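Local structure of Abbfa_003403 (Acinetobacter baumannii, 4ZXH) at residues 1137-1149 with 1246-1260. The protein is a four-domain nonribosomal peptide synthetase that probably activates an amino acid, carries it on a phosphopantetheine arm, condenses it and releases the product through its thioesterase. Residues are numbered along the deposited sequence; the frame is centred on the assembly and turned at random.
Sequences CFGGAIAYEISRQ and NGIALQTYFPEPEDF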
loop_
_atom_site.group_PDB
_atom_site.type_symbol
_atom_site.label_atom_id
_atom_site.label_comp_id
_atom_site.label_asym_id
_atom_site.label_seq_id
_atom_site.Cartn_x
_atom_site.Cartn_y
_atom_site.Cartn_z
ATOM N N CYS A 1137 8.329 23.997 -41.113
ATOM C CA CYS A 1137 7.148 24.679 -41.653
ATOM C C CYS A 1137 7.194 26.194 -41.343
ATOM O O CYS A 1137 8.201 26.868 -41.595
ATOM C CB CYS A 1137 5.872 24.033 -41.085
ATOM S SG CYS A 1137 4.293 24.507 -41.862
ATOM N N PHE A 1138 6.118 26.709 -40.765
ATOM C CA PHE A 1138 5.982 28.130 -40.438
ATOM C C PHE A 1138 7.101 28.647 -39.511
ATOM O O PHE A 1138 7.490 29.818 -39.576
ATOM C CB PHE A 1138 4.607 28.342 -39.822
ATOM C CG PHE A 1138 4.285 29.757 -39.480
ATOM C CD1 PHE A 1138 4.057 30.689 -40.472
ATOM C CD2 PHE A 1138 4.146 30.143 -38.151
ATOM C CE1 PHE A 1138 3.739 31.997 -40.148
ATOM C CE2 PHE A 1138 3.819 31.443 -37.820
ATOM C CZ PHE A 1138 3.616 32.371 -38.819
ATOM N N GLY A 1139 7.638 27.765 -38.669
ATOM C CA GLY A 1139 8.810 28.105 -37.874
ATOM C C GLY A 1139 9.946 28.699 -38.710
ATOM O O GLY A 1139 10.543 29.707 -38.326
ATOM N N GLY A 1140 10.233 28.074 -39.853
ATOM C CA GLY A 1140 11.167 28.616 -40.823
ATOM C C GLY A 1140 10.874 30.060 -41.212
ATOM O O GLY A 1140 11.811 30.866 -41.325
ATOM N N ALA A 1141 9.593 30.402 -41.399
ATOM C CA ALA A 1141 9.217 31.775 -41.769
ATOM C C ALA A 1141 9.463 32.775 -40.629
ATOM O O ALA A 1141 9.931 33.880 -40.868
ATOM C CB ALA A 1141 7.786 31.831 -42.201
ATOM N N ILE A 1142 9.148 32.385 -39.396
ATOM C CA ILE A 1142 9.504 33.179 -38.223
ATOM C C ILE A 1142 11.003 33.435 -38.176
ATOM O O ILE A 1142 11.430 34.591 -38.033
ATOM C CB ILE A 1142 9.073 32.493 -36.933
ATOM C CG1 ILE A 1142 7.547 32.401 -36.881
ATOM C CG2 ILE A 1142 9.612 33.226 -35.727
ATOM C CD1 ILE A 1142 7.018 31.712 -35.668
ATOM N N ALA A 1143 11.792 32.365 -38.332
ATOM C CA ALA A 1143 13.259 32.458 -38.361
ATOM C C ALA A 1143 13.763 33.468 -39.371
ATOM O O ALA A 1143 14.714 34.206 -39.105
ATOM C CB ALA A 1143 13.868 31.117 -38.659
ATOM N N TYR A 1144 13.119 33.494 -40.533
ATOM C CA TYR A 1144 13.487 34.422 -41.590
ATOM C C TYR A 1144 13.293 35.844 -41.101
ATOM O O TYR A 1144 14.204 36.669 -41.216
ATOM C CB TYR A 1144 12.654 34.156 -42.842
ATOM C CG TYR A 1144 13.102 34.883 -44.100
ATOM C CD1 TYR A 1144 14.275 34.526 -44.757
ATOM C CD2 TYR A 1144 12.321 35.883 -44.659
ATOM C CE1 TYR A 1144 14.675 35.166 -45.916
ATOM C CE2 TYR A 1144 12.703 36.527 -45.824
ATOM C CZ TYR A 1144 13.881 36.172 -46.447
ATOM O OH TYR A 1144 14.262 36.817 -47.608
ATOM N N GLU A 1145 12.124 36.123 -40.524
ATOM C CA GLU A 1145 11.829 37.484 -40.066
ATOM C C GLU A 1145 12.692 37.876 -38.858
ATOM O O GLU A 1145 13.082 39.036 -38.709
ATOM C CB GLU A 1145 10.338 37.642 -39.729
ATOM C CG GLU A 1145 9.978 38.978 -39.073
ATOM C CD GLU A 1145 10.254 40.191 -39.974
ATOM O OE1 GLU A 1145 10.344 40.026 -41.217
ATOM O OE2 GLU A 1145 10.373 41.313 -39.431
ATOM N N ILE A 1146 13.002 36.909 -38.003
ATOM C CA ILE A 1146 13.904 37.179 -36.894
ATOM C C ILE A 1146 15.290 37.518 -37.426
ATOM O O ILE A 1146 15.922 38.457 -36.935
ATOM C CB ILE A 1146 13.974 36.011 -35.926
ATOM C CG1 ILE A 1146 12.711 36.001 -35.074
ATOM C CG2 ILE A 1146 15.156 36.147 -35.018
ATOM C CD1 ILE A 1146 12.696 34.915 -34.057
ATOM N N SER A 1147 15.743 36.794 -38.449
ATOM C CA SER A 1147 17.013 37.128 -39.095
ATOM C C SER A 1147 16.994 38.535 -39.656
ATOM O O SER A 1147 17.946 39.283 -39.472
ATOM C CB SER A 1147 17.333 36.161 -40.221
ATOM O OG SER A 1147 17.291 34.831 -39.765
ATOM N N ARG A 1148 15.907 38.879 -40.342
ATOM C CA ARG A 1148 15.763 40.179 -40.990
ATOM C C ARG A 1148 15.920 41.304 -39.979
ATOM O O ARG A 1148 16.490 42.354 -40.297
ATOM C CB ARG A 1148 14.403 40.297 -41.705
ATOM C CG ARG A 1148 14.342 41.429 -42.745
ATOM C CD ARG A 1148 12.929 41.722 -43.270
ATOM N NE ARG A 1148 12.058 42.259 -42.225
ATOM C CZ ARG A 1148 12.106 43.511 -41.769
ATOM N NH1 ARG A 1148 12.991 44.370 -42.267
ATOM N NH2 ARG A 1148 11.271 43.906 -40.809
ATOM N N GLN A 1149 15.430 41.080 -38.760
ATOM C CA GLN A 1149 15.504 42.097 -37.711
ATOM C C GLN A 1149 16.874 42.145 -37.029
ATOM O O GLN A 1149 17.359 43.228 -36.710
ATOM C CB GLN A 1149 14.416 41.872 -36.663
ATOM C CG GLN A 1149 12.997 42.032 -37.182
ATOM C CD GLN A 1149 11.979 42.198 -36.059
ATOM O OE1 GLN A 1149 12.337 42.471 -34.916
ATOM N NE2 GLN A 1149 10.700 42.036 -36.386
ATOM N N ASN A 1246 -1.582 32.434 -35.773
ATOM C CA ASN A 1246 -0.467 32.158 -36.661
ATOM C C ASN A 1246 -0.938 32.130 -38.106
ATOM O O ASN A 1246 -0.203 32.537 -39.007
ATOM C CB ASN A 1246 0.210 30.852 -36.271
ATOM C CG ASN A 1246 1.078 30.999 -35.026
ATOM O OD1 ASN A 1246 1.555 32.099 -34.706
ATOM N ND2 ASN A 1246 1.302 29.887 -34.326
ATOM N N GLY A 1247 -2.177 31.684 -38.325
ATOM C CA GLY A 1247 -2.744 31.687 -39.665
ATOM C C GLY A 1247 -2.807 33.088 -40.253
ATOM O O GLY A 1247 -2.310 33.338 -41.347
ATOM N N ILE A 1248 -3.436 33.997 -39.516
ATOM C CA ILE A 1248 -3.521 35.400 -39.880
ATOM C C ILE A 1248 -2.125 36.009 -40.047
ATOM O O ILE A 1248 -1.913 36.865 -40.910
ATOM C CB ILE A 1248 -4.302 36.176 -38.812
ATOM C CG1 ILE A 1248 -5.711 35.608 -38.678
ATOM C CG2 ILE A 1248 -4.389 37.609 -39.155
ATOM C CD1 ILE A 1248 -6.495 36.194 -37.502
ATOM N N ALA A 1249 -1.167 35.562 -39.232
ATOM C CA ALA A 1249 0.185 36.079 -39.343
ATOM C C ALA A 1249 0.772 35.667 -40.684
ATOM O O ALA A 1249 1.325 36.497 -41.415
ATOM C CB ALA A 1249 1.049 35.591 -38.205
ATOM N N LEU A 1250 0.627 34.383 -41.010
ATOM C CA LEU A 1250 1.058 33.872 -42.308
ATOM C C LEU A 1250 0.408 34.656 -43.443
ATOM O O LEU A 1250 1.080 35.084 -44.387
ATOM C CB LEU A 1250 0.716 32.387 -42.450
ATOM C CG LEU A 1250 1.195 31.750 -43.755
ATOM C CD1 LEU A 1250 2.686 32.042 -43.900
ATOM C CD2 LEU A 1250 0.964 30.247 -43.746
ATOM N N GLN A 1251 -0.903 34.841 -43.309
ATOM C CA GLN A 1251 -1.752 35.471 -44.295
ATOM C C GLN A 1251 -1.335 36.901 -44.601
ATOM O O GLN A 1251 -1.663 37.424 -45.659
ATOM C CB GLN A 1251 -3.189 35.444 -43.793
ATOM C CG GLN A 1251 -4.249 35.494 -44.858
ATOM C CD GLN A 1251 -5.572 34.948 -44.343
ATOM O OE1 GLN A 1251 -5.606 34.237 -43.329
ATOM N NE2 GLN A 1251 -6.671 35.288 -45.031
ATOM N N THR A 1252 -0.603 37.532 -43.684
ATOM C CA THR A 1252 -0.227 38.941 -43.853
ATOM C C THR A 1252 1.294 39.214 -43.857
ATOM O O THR A 1252 1.729 40.338 -43.586
ATOM C CB THR A 1252 -0.873 39.808 -42.749
ATOM O OG1 THR A 1252 -0.443 39.349 -41.466
ATOM C CG2 THR A 1252 -2.400 39.728 -42.819
ATOM N N TYR A 1253 2.095 38.199 -44.181
ATOM C CA TYR A 1253 3.553 38.323 -44.190
ATOM C C TYR A 1253 4.151 38.157 -45.593
ATOM O O TYR A 1253 4.185 37.045 -46.121
ATOM C CB TYR A 1253 4.171 37.294 -43.235
ATOM C CG TYR A 1253 5.670 37.425 -43.127
ATOM C CD1 TYR A 1253 6.243 38.635 -42.776
ATOM C CD2 TYR A 1253 6.514 36.341 -43.362
ATOM C CE1 TYR A 1253 7.612 38.783 -42.673
ATOM C CE2 TYR A 1253 7.902 36.483 -43.261
ATOM C CZ TYR A 1253 8.439 37.720 -42.916
ATOM O OH TYR A 1253 9.798 37.914 -42.802
ATOM N N PHE A 1254 4.622 39.247 -46.202
ATOM C CA PHE A 1254 5.209 39.160 -47.547
ATOM C C PHE A 1254 6.473 40.002 -47.688
ATOM O O PHE A 1254 6.444 41.096 -48.252
ATOM C CB PHE A 1254 4.157 39.542 -48.584
ATOM C CG PHE A 1254 2.899 38.763 -48.430
ATOM C CD1 PHE A 1254 2.855 37.421 -48.808
ATOM C CD2 PHE A 1254 1.788 39.328 -47.822
ATOM C CE1 PHE A 1254 1.710 36.669 -48.620
ATOM C CE2 PHE A 1254 0.637 38.584 -47.626
ATOM C CZ PHE A 1254 0.595 37.248 -48.023
ATOM N N PRO A 1255 7.602 39.473 -47.177
ATOM C CA PRO A 1255 8.871 40.205 -47.092
ATOM C C PRO A 1255 9.543 40.334 -48.444
ATOM O O PRO A 1255 9.493 39.396 -49.233
ATOM C CB PRO A 1255 9.712 39.340 -46.151
ATOM C CG PRO A 1255 9.201 37.955 -46.367
ATOM C CD PRO A 1255 7.724 38.099 -46.642
ATOM N N GLU A 1256 10.144 41.488 -48.705
ATOM C CA GLU A 1256 10.944 41.687 -49.908
ATOM C C GLU A 1256 12.163 40.764 -49.860
ATOM O O GLU A 1256 12.576 40.330 -48.779
ATOM C CB GLU A 1256 11.360 43.163 -50.057
ATOM C CG GLU A 1256 10.199 44.137 -50.343
ATOM C CD GLU A 1256 9.475 44.622 -49.084
ATOM O OE1 GLU A 1256 9.843 44.179 -47.975
ATOM O OE2 GLU A 1256 8.533 45.444 -49.205
ATOM N N PRO A 1257 12.722 40.426 -51.032
ATOM C CA PRO A 1257 13.848 39.485 -51.065
ATOM C C PRO A 1257 15.051 39.946 -50.245
ATOM O O PRO A 1257 15.374 41.126 -50.234
ATOM C CB PRO A 1257 14.195 39.417 -52.553
ATOM C CG PRO A 1257 12.888 39.697 -53.245
ATOM C CD PRO A 1257 12.229 40.745 -52.385
ATOM N N GLU A 1258 15.688 39.010 -49.552
ATOM C CA GLU A 1258 16.879 39.293 -48.752
ATOM C C GLU A 1258 17.691 38.014 -48.563
ATOM O O GLU A 1258 17.133 36.967 -48.236
ATOM C CB GLU A 1258 16.500 39.887 -47.390
ATOM C CG GLU A 1258 17.709 40.345 -46.579
ATOM C CD GLU A 1258 17.338 41.279 -45.443
ATOM O OE1 GLU A 1258 16.128 41.567 -45.293
ATOM O OE2 GLU A 1258 18.259 41.735 -44.718
ATOM N N ASP A 1259 19.001 38.096 -48.772
ATOM C CA ASP A 1259 19.842 36.904 -48.704
ATOM C C ASP A 1259 20.374 36.618 -47.309
ATOM O O ASP A 1259 21.019 37.452 -46.687
ATOM C CB ASP A 1259 21.014 37.009 -49.677
ATOM C CG ASP A 1259 20.605 36.736 -51.110
ATOM O OD1 ASP A 1259 19.388 36.562 -51.365
ATOM O OD2 ASP A 1259 21.505 36.678 -51.978
ATOM N N PHE A 1260 20.062 35.424 -46.825
ATOM C CA PHE A 1260 20.634 34.897 -45.604
ATOM C C PHE A 1260 21.217 33.538 -45.941
ATOM O O PHE A 1260 20.745 32.884 -46.867
ATOM C CB PHE A 1260 19.579 34.773 -44.506
ATOM C CG PHE A 1260 19.078 36.081 -43.996
ATOM C CD1 PHE A 1260 19.784 36.774 -43.025
ATOM C CD2 PHE A 1260 17.885 36.609 -44.458
ATOM C CE1 PHE A 1260 19.324 37.986 -42.542
ATOM C CE2 PHE A 1260 17.416 37.822 -43.978
ATOM C CZ PHE A 1260 18.135 38.511 -43.020
#
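Tyr1253 and Tyr1144 supply the hydroxyls for the two hydrogen bonds between 1137-1149 and 1246-1260. Tyr1253 OH donates to Glu1145 OE1 (2.7 Å), on the anti lone pair. The carboxylate stands nearly upright to the Tyr1253 ring, 85° between planes. Arg1148 grips the same carboxylate side-on, NE to OE1 and NH2 to OE2, and Gln1149 NE2 also reaches OE2. Four donors thus fix the buried acid, which probably favours its charged form. In the other bond Tyr1144 OH donates to Glu1258 O (2.9 Å), in the carbonyl plane.

One aromatic pair and several apolar contacts add to the interface. Phe1260 turns its edge to the face of Tyr1144, centroids 5.7 Å apart. Ser1147 CB makes a CH-pi contact over the Phe1260 ring, 3.7 Å from its centroid. Pro1255 CG meets the Tyr1144 edge at CE2. With CG anti to N (chi1 -178°), the Phe1138 ring reaches helix 1233-1251, CE1 against Leu1250 CB and CZ near Ala1249 CB.

The contact lies in the thioesterase domain, an alpha/beta-hydrolase fold. Helix 1138-1152 follows a probable nucleophile elbow at Cys1137. The axes of segments 1138-1149 and 1246-1251 pass 11.6 Å apart at 57°. The loop after helix 1233-1251 runs along helix 1138-1152 toward strand 1262-1267. Strand 1157-1163 backs Tyr1144, Ser1147 and Phe1260, while helix 1111-1125 touches Phe1138 and Glu1145.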